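Local coordinates for protein methyltransferase (Geobacter sulfurreducens PCA, PDB 3C3P) that probably transfers a methyl group from S-adenosyl-L-methionine to an oxygen of an acceptor molecule, as O-methyltransferases of its family do, at residues 194-197 and 203-206; 141-146 and 187-192. All blocks are in the same frame, centred on the assembly; numbering follows the deposited sequence. Where two conformers were deposited one is given.

Contact 1: 194-197 and 203-206; sequences TTIV and VLLG
The C-terminal beta hairpin of a Rossmann-like methyltransferase sheet is laced together here, strand 194-197 running antiparallel to 203-206. Two hydrogen-bonded pairs carry it. In the first, Leu205 N gives a straight bond of 2.8 Å to Thr195 O, while Thr195 N returns one to Leu205 O in the carbonyl plane. In the second, Val197 N reaches Val203 O at 2.9 Å and Val203 N reaches Val197 O. Val203 O takes a further CA-H...O contact from Ile196.

Thr194, Ile196 and Leu204 point to the face packed by helix 181-186, where Ile196 packs on Leu204. On the other face Val197 and Val203 lie side by side, next to helix 42-55. With chi1 at -54°, Thr194 sets OG1 beside the CA of Gly206, at 4.0 Å. A glycine in place of Thr194 would probably open a gap against Leu186 of helix 181-186 and leave the CA of Gly206 without the hydroxyl beside it. Leu50 of the second subunit packs on Thr195 and Leu205. Strand 203-208, the one antiparallel strand, set between 154-159 and the edge strand 192-197 in the order 3-2-1-4-5-7-6, is the hallmark of the class I methyltransferase fold.

Contact 2: 141-146 and 187-192; sequences DVLERM and SRRRDF. With EDO (1,2-ethanediol), chain L.
Leu143 on helix 139-146 reaches across to Arg189 and Phe192, which begin and end a type I beta turn leading into strand 192-197 of the methyltransferase fold. The leucine and its two partners come from opposite directions. Leu143 has CG anti to its own backbone N (chi1 -163°), which carries both methyls away from the helix. CD2 lies over one face of the Arg189 guanidinium, toward its rim, 3.6 Å from NH1. The same methyl meets Phe192 CE1 obliquely at 3.9 Å, and CD1 comes to 4.1 Å from Phe192 CZ. Leu186 of helix 181-186 packs on both Leu143 and Phe192.

The arginine is fixed within its own turn. Its chain bends at chi3 (54°), bringing the guanidinium side-on to the Asp191 carboxylate: NE bonds OD1 at 3.2 Å and NH2 bonds OD2 at 2.9 Å. Both oxygens use their syn lone pairs and lie almost in the guanidinium plane, and both bonds are nearly straight; together they would resist rotation of the flat group. With its plane fixed in this way, the group presents one face to Leu143 CD2, and the carboxylate probably balances the arginine's charge beside an apolar neighbour. NH1 adds a weak hydrogen bond to His185 NE2. In the backbone, Phe192 N closes the turn on Arg189 O at 2.9 Å.

Asn147, just past the helix, also packs on Arg189, Asp191 and Phe192. The Phe192 carbonyl takes a weak hydrogen bond from 1,2-ethanediol, probably a crystallisation additive, which is also bonded to Arg46 of the second subunit. A water bridges helix and turn: it donates to Leu143 O at 3.1 Å and accepts from Arg189 NH2 at 3.2 Å.

Strand 192-197 ties the two contacts together: contact 2 ends on its first residue, Phe192, and contact 1 takes up 194-197 of the same strand. They touch where Phe192 CD2 packs 3.8 Å from Gly206 C, their centres about 13 Å apart. Contact 1 is wholly buried, a regular ladder of backbone bonds with mostly apolar side chains on both faces and the second subunit against it. Contact 2 lies farther from the chain's centre, about 17 Å against 12 Å, and joins a helix to a turn through side chains and a water, mixing buried leucine and phenylalanine with a partly exposed ion pair. Helix 181-186 packs against both.

Contact 1: 194-197 and 203-206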
# COMPACT_ATOMS: atom_id res chain seq x y z
N THR A 194 8.55 -0.67 8.04
CA THR A 194 8.80 -0.29 6.65
C THR A 194 8.81 -1.40 5.61
O THR A 194 9.09 -2.55 5.88
CB THR A 194 10.24 0.42 6.57
OG1 THR A 194 10.33 1.52 7.50
CG2 THR A 194 10.54 0.96 5.18
N THR A 195 8.46 -1.01 4.40
CA THR A 195 8.54 -1.92 3.27
C THR A 195 8.71 -1.07 2.03
O THR A 195 8.34 0.11 2.01
CB THR A 195 7.33 -2.84 3.15
OG1 THR A 195 7.70 -3.97 2.33
CG2 THR A 195 6.06 -2.08 2.57
N ILE A 196 9.28 -1.66 1.00
CA ILE A 196 9.49 -1.00 -0.28
C ILE A 196 8.71 -1.76 -1.35
O ILE A 196 8.88 -2.95 -1.53
CB ILE A 196 10.99 -0.92 -0.70
CG1 ILE A 196 11.82 -0.16 0.31
CG2 ILE A 196 11.17 -0.25 -2.10
CD1 ILE A 196 13.36 -0.33 0.12
N VAL A 197 7.80 -1.04 -1.99
CA VAL A 197 7.03 -1.66 -3.06
C VAL A 197 7.70 -1.25 -4.38
O VAL A 197 8.00 -0.08 -4.67
CB VAL A 197 5.50 -1.41 -3.00
CG1 VAL A 197 4.92 -1.99 -1.68
CG2 VAL A 197 5.17 0.06 -3.16
N VAL A 203 8.94 2.67 -4.15
CA VAL A 203 8.26 3.48 -3.15
C VAL A 203 8.49 2.91 -1.75
O VAL A 203 8.11 1.79 -1.45
CB VAL A 203 6.73 3.60 -3.43
CG1 VAL A 203 6.06 4.51 -2.36
CG2 VAL A 203 6.45 4.15 -4.86
N LEU A 204 9.14 3.70 -0.91
CA LEU A 204 9.43 3.32 0.46
C LEU A 204 8.26 3.79 1.33
O LEU A 204 7.86 4.95 1.29
CB LEU A 204 10.74 3.94 0.94
CG LEU A 204 11.28 3.80 2.36
CD1 LEU A 204 11.51 2.35 2.78
CD2 LEU A 204 12.62 4.57 2.46
N LEU A 205 7.73 2.85 2.10
CA LEU A 205 6.62 3.13 2.99
C LEU A 205 7.05 2.86 4.42
O LEU A 205 7.62 1.80 4.73
CB LEU A 205 5.41 2.25 2.64
CG LEU A 205 4.86 2.31 1.21
CD1 LEU A 205 3.76 1.23 0.95
CD2 LEU A 205 4.34 3.70 0.93
N GLY A 206 6.81 3.86 5.26
CA GLY A 206 7.12 3.76 6.70
C GLY A 206 5.95 4.15 7.57
O GLY A 206 5.48 5.29 7.56

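Contact 2: 141-146 and 187-192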
# COMPACT_ATOMS: atom_id res chain seq x y z
N ASP A 141 17.86 12.88 7.28
CA ASP A 141 17.93 14.30 7.62
C ASP A 141 16.52 14.87 7.74
O ASP A 141 16.20 15.56 8.68
CB ASP A 141 18.77 15.08 6.59
CG ASP A 141 20.25 14.69 6.61
OD1 ASP A 141 20.69 13.98 7.55
OD2 ASP A 141 21.01 15.14 5.71
N VAL A 142 15.67 14.52 6.79
CA VAL A 142 14.28 14.98 6.78
C VAL A 142 13.51 14.50 8.01
O VAL A 142 12.75 15.24 8.64
CB VAL A 142 13.50 14.47 5.52
CG1 VAL A 142 11.99 14.67 5.67
CG2 VAL A 142 14.03 15.13 4.23
N LEU A 143 13.76 13.25 8.36
CA LEU A 143 13.06 12.61 9.47
C LEU A 143 13.57 13.14 10.82
O LEU A 143 12.81 13.27 11.78
CB LEU A 143 13.20 11.09 9.33
CG LEU A 143 12.24 10.21 10.12
CD1 LEU A 143 10.85 10.66 9.81
CD2 LEU A 143 12.44 8.70 9.80
N GLU A 144 14.85 13.50 10.87
CA GLU A 144 15.42 14.01 12.13
C GLU A 144 14.76 15.33 12.44
O GLU A 144 14.54 15.68 13.59
CB GLU A 144 16.94 14.17 12.07
CG GLU A 144 17.60 14.60 13.41
N ARG A 145 14.40 16.04 11.38
CA ARG A 145 13.75 17.36 11.50
C ARG A 145 12.24 17.31 11.64
O ARG A 145 11.65 18.08 12.40
CB ARG A 145 14.05 18.22 10.25
N MSE A 146 11.64 16.37 10.91
CA MSE A 146 10.17 16.21 10.82
C MSE A 146 9.47 15.20 11.74
O MSE A 146 8.25 15.27 11.92
CB MSE A 146 9.81 15.80 9.37
CG MSE A 146 10.21 16.79 8.26
SE MSE A 146 9.38 18.53 8.42
CE MSE A 146 7.52 17.97 8.38
N SER A 187 14.88 1.31 7.59
CA SER A 187 14.64 -0.11 7.86
C SER A 187 15.14 -0.49 9.23
O SER A 187 14.74 -1.53 9.80
CB SER A 187 15.32 -0.98 6.80
OG SER A 187 16.73 -0.87 6.88
N ARG A 188 16.00 0.35 9.79
CA ARG A 188 16.62 0.12 11.11
C ARG A 188 15.97 0.89 12.21
O ARG A 188 16.29 0.72 13.39
CB ARG A 188 18.09 0.43 11.09
CG ARG A 188 18.83 -0.64 10.45
CD ARG A 188 20.22 -0.25 10.21
NE ARG A 188 20.98 -1.43 9.83
CZ ARG A 188 20.99 -1.94 8.62
NH1 ARG A 188 20.23 -1.40 7.67
NH2 ARG A 188 21.74 -3.01 8.39
N ARG A 189 15.04 1.72 11.82
CA ARG A 189 14.30 2.52 12.79
C ARG A 189 13.20 1.69 13.42
O ARG A 189 12.13 1.47 12.84
CB ARG A 189 13.83 3.79 12.17
CG ARG A 189 15.08 4.58 12.07
CD ARG A 189 14.87 5.97 11.86
NE ARG A 189 13.99 6.53 12.86
CZ ARG A 189 13.95 7.82 13.10
NH1 ARG A 189 14.83 8.59 12.50
NH2 ARG A 189 13.10 8.31 13.98
N ARG A 190 13.48 1.29 14.65
CA ARG A 190 12.54 0.43 15.40
C ARG A 190 11.22 1.11 15.70
O ARG A 190 10.28 0.46 16.17
CB ARG A 190 13.15 -0.11 16.71
CG ARG A 190 14.25 -1.16 16.52
CD ARG A 190 14.42 -1.91 17.82
NE ARG A 190 15.44 -2.95 17.81
CZ ARG A 190 16.33 -3.16 16.84
NH1 ARG A 190 16.39 -2.35 15.80
NH2 ARG A 190 17.20 -4.16 16.96
N ASP A 191 11.16 2.40 15.43
CA ASP A 191 9.96 3.21 15.66
C ASP A 191 9.05 3.24 14.44
O ASP A 191 7.94 3.74 14.49
CB ASP A 191 10.27 4.62 16.15
CG ASP A 191 11.27 5.35 15.29
OD1 ASP A 191 12.07 4.71 14.58
OD2 ASP A 191 11.26 6.60 15.39
N PHE A 192 9.56 2.64 13.38
CA PHE A 192 8.81 2.48 12.11
C PHE A 192 8.76 1.06 11.59
O PHE A 192 9.66 0.25 11.81
CB PHE A 192 9.43 3.33 10.99
CG PHE A 192 9.19 4.78 11.13
CD1 PHE A 192 10.03 5.57 11.90
CD2 PHE A 192 8.14 5.38 10.47
CE1 PHE A 192 9.81 6.92 12.03
CE2 PHE A 192 7.90 6.73 10.61
CZ PHE A 192 8.76 7.51 11.39
C1 EDO L . 10.00 -2.86 12.00
O1 EDO L . 9.60 -2.38 13.27
C2 EDO L . 10.63 -4.25 11.98
O2 EDO L . 9.92 -5.15 11.11
O HOH W 1 13.88 11.39 13.94